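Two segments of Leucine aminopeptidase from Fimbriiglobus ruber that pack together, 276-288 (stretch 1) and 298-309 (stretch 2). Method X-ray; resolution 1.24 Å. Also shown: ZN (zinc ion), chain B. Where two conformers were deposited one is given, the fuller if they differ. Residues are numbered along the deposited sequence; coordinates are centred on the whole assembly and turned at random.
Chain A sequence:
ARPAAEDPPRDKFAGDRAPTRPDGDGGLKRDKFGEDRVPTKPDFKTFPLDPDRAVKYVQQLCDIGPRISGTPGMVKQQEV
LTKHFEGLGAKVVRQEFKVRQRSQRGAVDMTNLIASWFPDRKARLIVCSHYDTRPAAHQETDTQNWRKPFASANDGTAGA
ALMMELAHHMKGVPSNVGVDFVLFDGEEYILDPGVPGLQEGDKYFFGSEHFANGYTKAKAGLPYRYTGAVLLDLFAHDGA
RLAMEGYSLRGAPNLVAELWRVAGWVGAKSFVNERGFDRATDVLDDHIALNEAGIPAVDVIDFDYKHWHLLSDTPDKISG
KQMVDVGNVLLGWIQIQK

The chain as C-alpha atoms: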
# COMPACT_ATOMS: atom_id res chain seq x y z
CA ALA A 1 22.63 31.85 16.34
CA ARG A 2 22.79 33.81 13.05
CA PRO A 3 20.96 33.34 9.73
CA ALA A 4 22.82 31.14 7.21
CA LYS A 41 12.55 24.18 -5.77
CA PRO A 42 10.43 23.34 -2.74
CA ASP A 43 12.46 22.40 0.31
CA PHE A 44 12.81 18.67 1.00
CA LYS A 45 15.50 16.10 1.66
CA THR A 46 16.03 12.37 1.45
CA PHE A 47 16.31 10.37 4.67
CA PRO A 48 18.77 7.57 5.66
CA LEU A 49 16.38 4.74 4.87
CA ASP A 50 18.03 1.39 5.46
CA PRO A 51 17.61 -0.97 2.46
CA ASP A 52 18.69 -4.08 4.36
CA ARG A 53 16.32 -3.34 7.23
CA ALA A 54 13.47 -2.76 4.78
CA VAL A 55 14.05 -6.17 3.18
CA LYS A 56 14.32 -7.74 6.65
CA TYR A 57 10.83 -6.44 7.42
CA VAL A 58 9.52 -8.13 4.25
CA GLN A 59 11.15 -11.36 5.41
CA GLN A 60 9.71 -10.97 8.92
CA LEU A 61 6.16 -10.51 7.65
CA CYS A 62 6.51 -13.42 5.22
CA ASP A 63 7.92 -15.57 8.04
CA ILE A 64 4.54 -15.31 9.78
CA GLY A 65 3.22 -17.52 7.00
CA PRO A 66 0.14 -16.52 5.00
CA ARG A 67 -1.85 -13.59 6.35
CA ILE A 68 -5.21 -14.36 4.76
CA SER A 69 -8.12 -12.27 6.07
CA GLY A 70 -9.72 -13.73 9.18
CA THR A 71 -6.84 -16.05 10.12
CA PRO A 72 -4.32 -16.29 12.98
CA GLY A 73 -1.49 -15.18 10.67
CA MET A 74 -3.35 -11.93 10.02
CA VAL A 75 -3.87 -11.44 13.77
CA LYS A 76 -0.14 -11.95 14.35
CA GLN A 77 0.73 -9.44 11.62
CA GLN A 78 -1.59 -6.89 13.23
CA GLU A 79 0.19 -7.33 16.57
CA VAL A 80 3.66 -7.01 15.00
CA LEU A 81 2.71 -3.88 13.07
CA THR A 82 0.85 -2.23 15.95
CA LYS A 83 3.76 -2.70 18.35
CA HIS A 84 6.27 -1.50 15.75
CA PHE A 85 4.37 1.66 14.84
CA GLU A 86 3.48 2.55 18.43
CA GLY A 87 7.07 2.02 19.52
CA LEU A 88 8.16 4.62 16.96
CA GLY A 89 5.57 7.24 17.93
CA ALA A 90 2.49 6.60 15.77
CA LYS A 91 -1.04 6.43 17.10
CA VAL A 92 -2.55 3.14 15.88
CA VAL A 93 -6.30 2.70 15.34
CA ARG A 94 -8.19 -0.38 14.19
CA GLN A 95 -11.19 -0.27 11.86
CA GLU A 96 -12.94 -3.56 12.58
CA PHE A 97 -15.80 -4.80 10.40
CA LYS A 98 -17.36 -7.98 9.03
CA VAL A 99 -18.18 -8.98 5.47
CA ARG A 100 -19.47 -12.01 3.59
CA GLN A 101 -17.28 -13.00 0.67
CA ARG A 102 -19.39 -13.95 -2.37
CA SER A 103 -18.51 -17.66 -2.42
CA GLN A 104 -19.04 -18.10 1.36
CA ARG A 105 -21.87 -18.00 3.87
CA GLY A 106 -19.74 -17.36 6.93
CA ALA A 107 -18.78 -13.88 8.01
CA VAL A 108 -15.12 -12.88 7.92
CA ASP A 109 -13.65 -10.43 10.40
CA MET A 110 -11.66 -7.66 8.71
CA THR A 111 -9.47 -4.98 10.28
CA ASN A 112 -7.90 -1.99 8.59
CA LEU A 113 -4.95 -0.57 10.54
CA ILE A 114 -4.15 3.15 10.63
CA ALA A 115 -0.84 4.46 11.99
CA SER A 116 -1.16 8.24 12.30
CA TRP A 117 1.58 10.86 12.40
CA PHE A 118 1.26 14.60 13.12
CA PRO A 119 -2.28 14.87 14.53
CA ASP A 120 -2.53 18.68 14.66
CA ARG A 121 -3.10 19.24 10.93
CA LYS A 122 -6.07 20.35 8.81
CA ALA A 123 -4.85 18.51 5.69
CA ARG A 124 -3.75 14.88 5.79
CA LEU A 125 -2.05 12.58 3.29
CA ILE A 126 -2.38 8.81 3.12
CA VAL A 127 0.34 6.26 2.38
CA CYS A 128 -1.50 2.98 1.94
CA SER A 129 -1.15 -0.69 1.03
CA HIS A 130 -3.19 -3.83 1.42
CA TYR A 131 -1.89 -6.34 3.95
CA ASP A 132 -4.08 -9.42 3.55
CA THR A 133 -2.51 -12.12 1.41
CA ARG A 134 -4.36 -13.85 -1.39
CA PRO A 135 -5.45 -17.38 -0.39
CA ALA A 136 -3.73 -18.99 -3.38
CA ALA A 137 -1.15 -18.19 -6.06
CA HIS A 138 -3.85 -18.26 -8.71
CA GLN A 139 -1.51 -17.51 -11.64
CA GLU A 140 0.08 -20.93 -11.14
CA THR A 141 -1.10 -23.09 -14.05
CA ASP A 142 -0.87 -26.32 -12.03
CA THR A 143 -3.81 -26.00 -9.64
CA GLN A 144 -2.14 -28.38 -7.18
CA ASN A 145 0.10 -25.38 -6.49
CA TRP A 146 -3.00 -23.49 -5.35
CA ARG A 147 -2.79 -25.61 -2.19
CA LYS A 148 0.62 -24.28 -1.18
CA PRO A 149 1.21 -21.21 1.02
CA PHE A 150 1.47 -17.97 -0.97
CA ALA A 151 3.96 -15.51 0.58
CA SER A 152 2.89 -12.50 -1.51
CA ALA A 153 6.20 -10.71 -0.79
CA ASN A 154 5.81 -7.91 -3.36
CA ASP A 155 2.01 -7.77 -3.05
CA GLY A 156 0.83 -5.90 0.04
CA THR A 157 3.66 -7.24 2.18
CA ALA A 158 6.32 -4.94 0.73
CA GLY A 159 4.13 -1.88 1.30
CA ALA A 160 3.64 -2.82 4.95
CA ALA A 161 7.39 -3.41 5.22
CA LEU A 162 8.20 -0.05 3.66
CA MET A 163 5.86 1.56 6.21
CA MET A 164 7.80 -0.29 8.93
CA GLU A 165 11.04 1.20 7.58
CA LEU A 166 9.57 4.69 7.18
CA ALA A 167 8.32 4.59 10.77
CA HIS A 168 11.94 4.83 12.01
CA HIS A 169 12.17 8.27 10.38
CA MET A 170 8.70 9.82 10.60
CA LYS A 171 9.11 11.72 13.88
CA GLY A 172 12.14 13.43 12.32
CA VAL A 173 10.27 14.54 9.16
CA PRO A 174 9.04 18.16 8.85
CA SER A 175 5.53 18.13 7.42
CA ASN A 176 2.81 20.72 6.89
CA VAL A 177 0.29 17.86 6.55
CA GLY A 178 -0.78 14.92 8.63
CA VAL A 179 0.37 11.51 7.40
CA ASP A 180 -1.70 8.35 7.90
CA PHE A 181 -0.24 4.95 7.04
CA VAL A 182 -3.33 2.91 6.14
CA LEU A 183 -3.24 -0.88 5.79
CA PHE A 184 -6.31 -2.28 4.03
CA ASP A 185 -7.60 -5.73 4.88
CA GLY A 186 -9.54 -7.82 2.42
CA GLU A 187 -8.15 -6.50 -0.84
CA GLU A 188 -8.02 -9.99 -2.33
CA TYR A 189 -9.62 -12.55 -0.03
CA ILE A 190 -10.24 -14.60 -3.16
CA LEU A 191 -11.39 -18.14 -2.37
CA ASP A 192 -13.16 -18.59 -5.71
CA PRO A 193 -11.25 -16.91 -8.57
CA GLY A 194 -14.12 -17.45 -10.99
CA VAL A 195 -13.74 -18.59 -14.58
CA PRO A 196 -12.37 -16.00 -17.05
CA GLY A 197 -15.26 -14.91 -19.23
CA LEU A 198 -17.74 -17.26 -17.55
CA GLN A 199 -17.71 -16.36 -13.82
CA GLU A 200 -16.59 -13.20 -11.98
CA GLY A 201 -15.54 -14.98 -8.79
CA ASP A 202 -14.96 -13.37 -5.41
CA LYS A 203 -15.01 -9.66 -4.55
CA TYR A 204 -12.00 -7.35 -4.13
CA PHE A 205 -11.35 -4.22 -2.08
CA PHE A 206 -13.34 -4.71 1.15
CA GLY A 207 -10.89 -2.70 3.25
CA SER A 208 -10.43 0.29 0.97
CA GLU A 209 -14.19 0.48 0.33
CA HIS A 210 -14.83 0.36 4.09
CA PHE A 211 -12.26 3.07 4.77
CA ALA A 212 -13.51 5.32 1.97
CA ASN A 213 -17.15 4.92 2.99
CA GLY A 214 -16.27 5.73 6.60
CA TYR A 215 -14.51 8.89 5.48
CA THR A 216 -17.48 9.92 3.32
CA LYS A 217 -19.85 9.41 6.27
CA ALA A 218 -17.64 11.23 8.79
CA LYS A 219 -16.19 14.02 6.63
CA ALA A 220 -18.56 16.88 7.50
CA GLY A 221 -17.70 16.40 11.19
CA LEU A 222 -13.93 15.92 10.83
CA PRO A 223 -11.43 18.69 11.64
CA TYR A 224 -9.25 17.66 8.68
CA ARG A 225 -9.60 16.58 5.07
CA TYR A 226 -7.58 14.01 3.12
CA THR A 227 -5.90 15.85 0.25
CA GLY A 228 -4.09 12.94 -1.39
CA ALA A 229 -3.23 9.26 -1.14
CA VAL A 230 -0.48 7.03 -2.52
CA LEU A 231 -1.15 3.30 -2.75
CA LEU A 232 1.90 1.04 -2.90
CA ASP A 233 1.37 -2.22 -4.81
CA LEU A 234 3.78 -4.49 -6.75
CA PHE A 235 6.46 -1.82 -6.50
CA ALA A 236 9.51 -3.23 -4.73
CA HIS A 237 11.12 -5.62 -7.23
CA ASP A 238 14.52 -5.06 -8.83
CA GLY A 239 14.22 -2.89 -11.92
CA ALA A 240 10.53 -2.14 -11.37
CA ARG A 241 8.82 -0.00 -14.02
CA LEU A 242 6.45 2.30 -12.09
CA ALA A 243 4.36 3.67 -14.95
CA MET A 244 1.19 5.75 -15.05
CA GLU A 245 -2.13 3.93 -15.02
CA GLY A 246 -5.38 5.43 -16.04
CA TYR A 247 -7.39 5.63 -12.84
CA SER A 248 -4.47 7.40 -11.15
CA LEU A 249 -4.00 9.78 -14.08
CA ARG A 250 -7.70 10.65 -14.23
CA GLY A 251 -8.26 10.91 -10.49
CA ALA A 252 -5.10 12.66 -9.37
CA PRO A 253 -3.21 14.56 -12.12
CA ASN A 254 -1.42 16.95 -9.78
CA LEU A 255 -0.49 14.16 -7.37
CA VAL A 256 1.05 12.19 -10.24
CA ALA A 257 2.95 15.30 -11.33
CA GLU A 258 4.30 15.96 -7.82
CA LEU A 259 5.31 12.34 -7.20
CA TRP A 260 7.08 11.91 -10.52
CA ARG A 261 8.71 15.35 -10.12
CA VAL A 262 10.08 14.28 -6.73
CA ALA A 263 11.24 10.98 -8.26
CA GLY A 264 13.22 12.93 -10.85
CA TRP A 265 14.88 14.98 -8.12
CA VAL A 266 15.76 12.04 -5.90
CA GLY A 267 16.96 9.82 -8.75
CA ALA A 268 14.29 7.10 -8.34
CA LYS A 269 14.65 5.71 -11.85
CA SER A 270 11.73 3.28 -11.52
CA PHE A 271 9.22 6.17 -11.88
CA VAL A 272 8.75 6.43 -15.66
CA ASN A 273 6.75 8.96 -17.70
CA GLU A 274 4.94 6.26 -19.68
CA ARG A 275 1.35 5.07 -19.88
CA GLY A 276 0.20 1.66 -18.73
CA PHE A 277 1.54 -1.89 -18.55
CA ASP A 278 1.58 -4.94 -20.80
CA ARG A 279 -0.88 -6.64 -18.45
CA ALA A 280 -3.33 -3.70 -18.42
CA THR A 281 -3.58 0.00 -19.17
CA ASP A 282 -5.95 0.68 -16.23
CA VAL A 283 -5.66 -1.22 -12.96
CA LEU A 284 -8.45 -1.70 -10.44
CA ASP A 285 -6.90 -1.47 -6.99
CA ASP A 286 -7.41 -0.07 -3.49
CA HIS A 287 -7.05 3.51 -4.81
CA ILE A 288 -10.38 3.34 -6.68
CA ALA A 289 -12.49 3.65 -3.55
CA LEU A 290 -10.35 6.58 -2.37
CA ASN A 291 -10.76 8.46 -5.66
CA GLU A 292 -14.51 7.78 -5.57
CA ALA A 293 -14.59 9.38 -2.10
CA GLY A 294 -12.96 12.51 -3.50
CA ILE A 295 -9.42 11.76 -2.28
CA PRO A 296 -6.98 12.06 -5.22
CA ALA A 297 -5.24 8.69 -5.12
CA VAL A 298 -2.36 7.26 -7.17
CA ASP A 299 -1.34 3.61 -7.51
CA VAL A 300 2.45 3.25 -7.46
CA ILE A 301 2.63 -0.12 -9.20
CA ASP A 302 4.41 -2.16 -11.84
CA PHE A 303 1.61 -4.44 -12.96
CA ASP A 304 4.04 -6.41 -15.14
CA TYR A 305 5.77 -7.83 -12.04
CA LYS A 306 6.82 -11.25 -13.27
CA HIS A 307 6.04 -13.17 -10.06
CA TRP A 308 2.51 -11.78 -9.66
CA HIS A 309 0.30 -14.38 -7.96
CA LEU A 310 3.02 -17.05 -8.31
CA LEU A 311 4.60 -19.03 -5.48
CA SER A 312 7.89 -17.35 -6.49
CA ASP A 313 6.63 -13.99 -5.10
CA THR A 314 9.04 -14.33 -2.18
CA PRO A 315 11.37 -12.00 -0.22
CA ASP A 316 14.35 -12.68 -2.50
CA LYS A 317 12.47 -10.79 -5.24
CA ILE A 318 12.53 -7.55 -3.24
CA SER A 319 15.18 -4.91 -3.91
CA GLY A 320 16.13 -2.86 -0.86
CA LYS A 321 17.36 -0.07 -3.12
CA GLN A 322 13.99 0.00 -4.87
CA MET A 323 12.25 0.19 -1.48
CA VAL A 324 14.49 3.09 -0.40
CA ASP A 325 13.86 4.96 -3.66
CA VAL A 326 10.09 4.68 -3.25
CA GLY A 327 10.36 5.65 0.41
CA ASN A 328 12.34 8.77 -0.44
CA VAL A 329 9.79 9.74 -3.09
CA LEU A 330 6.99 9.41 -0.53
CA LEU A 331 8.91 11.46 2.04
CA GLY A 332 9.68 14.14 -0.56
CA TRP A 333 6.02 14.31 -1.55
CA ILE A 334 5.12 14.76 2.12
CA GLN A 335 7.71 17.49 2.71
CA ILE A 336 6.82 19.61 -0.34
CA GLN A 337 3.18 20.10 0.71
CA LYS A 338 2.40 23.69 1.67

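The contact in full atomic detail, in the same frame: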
# COMPACT_ATOMS: atom_id res chain seq x y z
N GLY A 276 0.70 3.02 -18.74
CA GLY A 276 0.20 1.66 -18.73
C GLY A 276 1.26 0.58 -18.63
O GLY A 276 2.46 0.83 -18.50
N PHE A 277 0.77 -0.66 -18.73
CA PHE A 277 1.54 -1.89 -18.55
C PHE A 277 1.14 -2.88 -19.64
O PHE A 277 0.08 -2.74 -20.25
CB PHE A 277 1.26 -2.51 -17.18
CG PHE A 277 1.48 -1.52 -16.06
CD1 PHE A 277 2.77 -1.25 -15.61
CD2 PHE A 277 0.43 -0.79 -15.53
CE1 PHE A 277 3.00 -0.30 -14.65
CE2 PHE A 277 0.65 0.15 -14.54
CZ PHE A 277 1.95 0.40 -14.11
N ASP A 278 1.99 -3.88 -19.87
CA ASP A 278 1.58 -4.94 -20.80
C ASP A 278 0.33 -5.64 -20.30
O ASP A 278 -0.54 -6.01 -21.10
CB ASP A 278 2.71 -5.96 -20.97
CG ASP A 278 3.88 -5.41 -21.76
OD1 ASP A 278 3.71 -4.39 -22.45
OD2 ASP A 278 4.96 -6.04 -21.70
N ARG A 279 0.23 -5.86 -18.99
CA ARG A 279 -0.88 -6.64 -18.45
C ARG A 279 -2.20 -5.86 -18.51
O ARG A 279 -3.26 -6.46 -18.65
CB ARG A 279 -0.52 -7.06 -17.03
CG ARG A 279 -1.23 -8.27 -16.43
CD ARG A 279 -0.48 -8.70 -15.14
NE ARG A 279 0.31 -9.92 -15.30
CZ ARG A 279 1.49 -10.17 -14.72
NH1 ARG A 279 2.07 -11.34 -14.93
NH2 ARG A 279 2.10 -9.27 -13.96
N ALA A 280 -2.13 -4.53 -18.43
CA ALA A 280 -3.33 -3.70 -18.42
C ALA A 280 -2.91 -2.24 -18.48
O ALA A 280 -1.86 -1.85 -17.96
CB ALA A 280 -4.16 -3.92 -17.15
N THR A 281 -3.77 -1.43 -19.10
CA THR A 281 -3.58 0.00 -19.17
C THR A 281 -4.13 0.68 -17.92
O THR A 281 -3.52 1.62 -17.40
CB THR A 281 -4.25 0.51 -20.47
OG1 THR A 281 -3.69 -0.16 -21.61
CG2 THR A 281 -4.06 1.99 -20.66
N ASP A 282 -5.27 0.18 -17.42
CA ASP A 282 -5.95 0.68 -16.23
C ASP A 282 -6.06 -0.48 -15.25
O ASP A 282 -6.37 -1.61 -15.64
CB ASP A 282 -7.36 1.16 -16.59
CG ASP A 282 -7.35 2.46 -17.41
OD1 ASP A 282 -6.27 3.00 -17.72
OD2 ASP A 282 -8.45 2.94 -17.73
N VAL A 283 -5.80 -0.19 -13.98
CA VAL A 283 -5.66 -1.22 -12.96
C VAL A 283 -6.64 -0.92 -11.84
O VAL A 283 -6.51 0.11 -11.16
CB VAL A 283 -4.22 -1.30 -12.42
CG1 VAL A 283 -4.11 -2.46 -11.42
CG2 VAL A 283 -3.20 -1.46 -13.56
N LEU A 284 -7.61 -1.80 -11.63
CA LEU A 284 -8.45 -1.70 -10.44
C LEU A 284 -7.62 -2.05 -9.22
O LEU A 284 -6.90 -3.06 -9.22
CB LEU A 284 -9.64 -2.65 -10.56
CG LEU A 284 -10.61 -2.33 -11.69
CD1 LEU A 284 -11.63 -3.44 -11.81
CD2 LEU A 284 -11.28 -0.98 -11.44
N ASP A 285 -7.71 -1.24 -8.18
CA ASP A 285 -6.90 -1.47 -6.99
C ASP A 285 -7.54 -0.71 -5.83
O ASP A 285 -8.63 -0.12 -5.96
CB ASP A 285 -5.45 -1.07 -7.27
CG ASP A 285 -4.44 -1.88 -6.50
OD1 ASP A 285 -4.80 -2.53 -5.50
OD2 ASP A 285 -3.24 -1.84 -6.89
N ASP A 286 -6.87 -0.72 -4.68
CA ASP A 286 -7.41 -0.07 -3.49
C ASP A 286 -7.55 1.44 -3.63
O ASP A 286 -8.23 2.05 -2.80
CB ASP A 286 -6.53 -0.41 -2.28
CG ASP A 286 -6.82 -1.78 -1.69
OD1 ASP A 286 -8.01 -2.15 -1.53
OD2 ASP A 286 -5.84 -2.47 -1.33
N HIS A 287 -6.93 2.07 -4.64
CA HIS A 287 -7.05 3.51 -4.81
C HIS A 287 -8.37 3.92 -5.45
O HIS A 287 -8.73 5.10 -5.40
CB HIS A 287 -5.88 4.07 -5.61
CG HIS A 287 -5.84 3.57 -7.02
ND1 HIS A 287 -6.04 2.24 -7.36
CD2 HIS A 287 -5.60 4.24 -8.17
CE1 HIS A 287 -5.92 2.13 -8.68
NE2 HIS A 287 -5.64 3.32 -9.19
N ILE A 288 -9.12 2.98 -6.04
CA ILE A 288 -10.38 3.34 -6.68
C ILE A 288 -11.37 3.88 -5.66
O ILE A 288 -11.98 4.93 -5.87
CB ILE A 288 -10.97 2.11 -7.41
CG1 ILE A 288 -9.99 1.60 -8.48
CG2 ILE A 288 -12.36 2.43 -7.98
CD1 ILE A 288 -9.78 2.54 -9.62
N VAL A 298 -3.23 7.81 -6.13
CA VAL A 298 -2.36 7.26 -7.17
C VAL A 298 -1.89 5.89 -6.74
O VAL A 298 -1.46 5.69 -5.60
CB VAL A 298 -1.16 8.20 -7.40
CG1 VAL A 298 -0.10 7.54 -8.27
CG2 VAL A 298 -1.64 9.51 -7.96
N ASP A 299 -1.89 4.95 -7.70
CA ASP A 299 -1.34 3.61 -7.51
C ASP A 299 0.09 3.60 -8.03
O ASP A 299 0.32 3.83 -9.22
CB ASP A 299 -2.21 2.60 -8.26
CG ASP A 299 -2.00 1.17 -7.81
OD1 ASP A 299 -1.15 0.89 -6.94
OD2 ASP A 299 -2.76 0.32 -8.35
N VAL A 300 1.04 3.38 -7.13
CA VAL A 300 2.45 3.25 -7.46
C VAL A 300 2.67 1.74 -7.60
O VAL A 300 2.71 1.01 -6.60
CB VAL A 300 3.32 3.90 -6.37
CG1 VAL A 300 4.79 3.54 -6.59
CG2 VAL A 300 3.12 5.40 -6.42
N ILE A 301 2.78 1.29 -8.85
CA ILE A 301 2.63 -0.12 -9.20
C ILE A 301 3.41 -0.40 -10.47
O ILE A 301 3.47 0.44 -11.38
CB ILE A 301 1.13 -0.47 -9.37
CG1 ILE A 301 0.91 -1.95 -9.73
CG2 ILE A 301 0.44 0.45 -10.40
CD1 ILE A 301 -0.54 -2.41 -9.58
N ASP A 302 3.97 -1.61 -10.57
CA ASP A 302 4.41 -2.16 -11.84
C ASP A 302 3.58 -3.43 -12.05
O ASP A 302 3.91 -4.50 -11.51
CB ASP A 302 5.90 -2.47 -11.85
CG ASP A 302 6.36 -3.13 -13.13
OD1 ASP A 302 5.52 -3.33 -14.06
OD2 ASP A 302 7.58 -3.43 -13.20
N PHE A 303 2.51 -3.32 -12.84
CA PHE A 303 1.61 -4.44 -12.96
C PHE A 303 2.19 -5.55 -13.82
O PHE A 303 1.56 -6.61 -13.92
CB PHE A 303 0.25 -3.94 -13.49
CG PHE A 303 -0.92 -4.88 -13.27
CD1 PHE A 303 -1.01 -5.74 -12.17
CD2 PHE A 303 -1.95 -4.90 -14.20
CE1 PHE A 303 -2.12 -6.58 -12.00
CE2 PHE A 303 -3.05 -5.75 -14.03
CZ PHE A 303 -3.13 -6.57 -12.93
N ASP A 304 3.36 -5.35 -14.42
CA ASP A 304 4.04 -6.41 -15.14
C ASP A 304 4.99 -7.22 -14.26
O ASP A 304 5.72 -8.08 -14.78
CB ASP A 304 4.76 -5.85 -16.37
CG ASP A 304 3.79 -5.31 -17.39
OD1 ASP A 304 2.72 -5.92 -17.59
OD2 ASP A 304 4.10 -4.25 -17.99
N TYR A 305 4.97 -7.02 -12.95
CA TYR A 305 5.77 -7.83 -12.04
C TYR A 305 5.67 -9.30 -12.43
O TYR A 305 4.58 -9.87 -12.49
CB TYR A 305 5.24 -7.65 -10.63
CG TYR A 305 5.90 -8.51 -9.58
CD1 TYR A 305 7.29 -8.63 -9.50
CD2 TYR A 305 5.13 -9.20 -8.64
CE1 TYR A 305 7.88 -9.40 -8.50
CE2 TYR A 305 5.71 -9.96 -7.65
CZ TYR A 305 7.09 -10.05 -7.58
OH TYR A 305 7.70 -10.78 -6.58
N LYS A 306 6.83 -9.93 -12.65
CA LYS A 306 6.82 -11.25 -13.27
C LYS A 306 6.39 -12.35 -12.32
O LYS A 306 6.04 -13.43 -12.80
CB LYS A 306 8.18 -11.59 -13.89
CG LYS A 306 9.29 -11.79 -12.92
CD LYS A 306 10.59 -12.10 -13.65
CE LYS A 306 11.06 -10.91 -14.47
NZ LYS A 306 12.45 -11.11 -14.97
N HIS A 307 6.43 -12.14 -11.01
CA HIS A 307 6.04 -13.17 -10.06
C HIS A 307 4.65 -12.95 -9.48
O HIS A 307 4.30 -13.56 -8.46
CB HIS A 307 7.11 -13.34 -8.99
CG HIS A 307 8.43 -13.66 -9.58
ND1 HIS A 307 8.74 -14.93 -10.04
CD2 HIS A 307 9.49 -12.87 -9.89
CE1 HIS A 307 9.95 -14.91 -10.56
NE2 HIS A 307 10.42 -13.68 -10.49
N TRP A 308 3.86 -12.10 -10.12
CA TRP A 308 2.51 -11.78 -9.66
C TRP A 308 1.66 -13.03 -9.50
O TRP A 308 1.46 -13.79 -10.46
CB TRP A 308 1.89 -10.85 -10.68
CG TRP A 308 0.49 -10.41 -10.35
CD1 TRP A 308 0.08 -9.70 -9.26
CD2 TRP A 308 -0.67 -10.64 -11.15
NE1 TRP A 308 -1.27 -9.46 -9.34
CE2 TRP A 308 -1.76 -10.02 -10.50
CE3 TRP A 308 -0.90 -11.29 -12.37
CZ2 TRP A 308 -3.06 -10.05 -11.01
CZ3 TRP A 308 -2.20 -11.33 -12.87
CH2 TRP A 308 -3.25 -10.70 -12.20
N HIS A 309 1.17 -13.25 -8.28
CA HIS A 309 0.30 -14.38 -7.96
C HIS A 309 0.93 -15.73 -8.31
O HIS A 309 0.23 -16.70 -8.62
CB HIS A 309 -1.09 -14.18 -8.56
CG HIS A 309 -1.80 -13.01 -7.96
ND1 HIS A 309 -3.01 -12.53 -8.42
CD2 HIS A 309 -1.45 -12.22 -6.91
CE1 HIS A 309 -3.35 -11.47 -7.70
NE2 HIS A 309 -2.44 -11.28 -6.76
ZN ZN B . -2.27 -9.70 -5.49
O HOH W 1 -2.37 -8.08 -6.83

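Two buried carboxylates meet across this contact: Asp 285 OD2 lies 2.7 Å from Asp 299 OD2, a separation so short that one of the acids probably holds a proton and donates it. Beside this pair, the ring of His 287 lies against Asp 299, whose CB sits 3.6 Å from the ring centroid of His 287, over the face. At the other end of the contact, Asp 304 receives the backbone of stretch 1, its carboxylate accepting hydrogen bonds from Asp 278 N to OD2 (2.9 Å) and from Arg 279 N to OD1 (2.9 Å). The side chain of Arg 279 adds two more bonds in the same direction: its NH2 donates to Phe 303 O (2.7 Å) and to Tyr 305 O (2.9 Å), both near the guanidinium plane, while Trp 308 CE3 lies over one guanidinium face, 3.5 Å from Arg 279 NE. Between these polar ends the ring of Phe 303 is sandwiched, with Arg 279 CD 3.9 Å from its centroid over one face and Val 283 CG1 4.2 Å from it over the opposite face; Ala 280 CB meets the edge at Phe 303 CE2 (3.8 Å). Phe 277 packs its own ring under Phe 303 CB, 4.0 Å from the Phe 277 centroid, and extends CZ to within 4.0 Å of Ile 301 CG2.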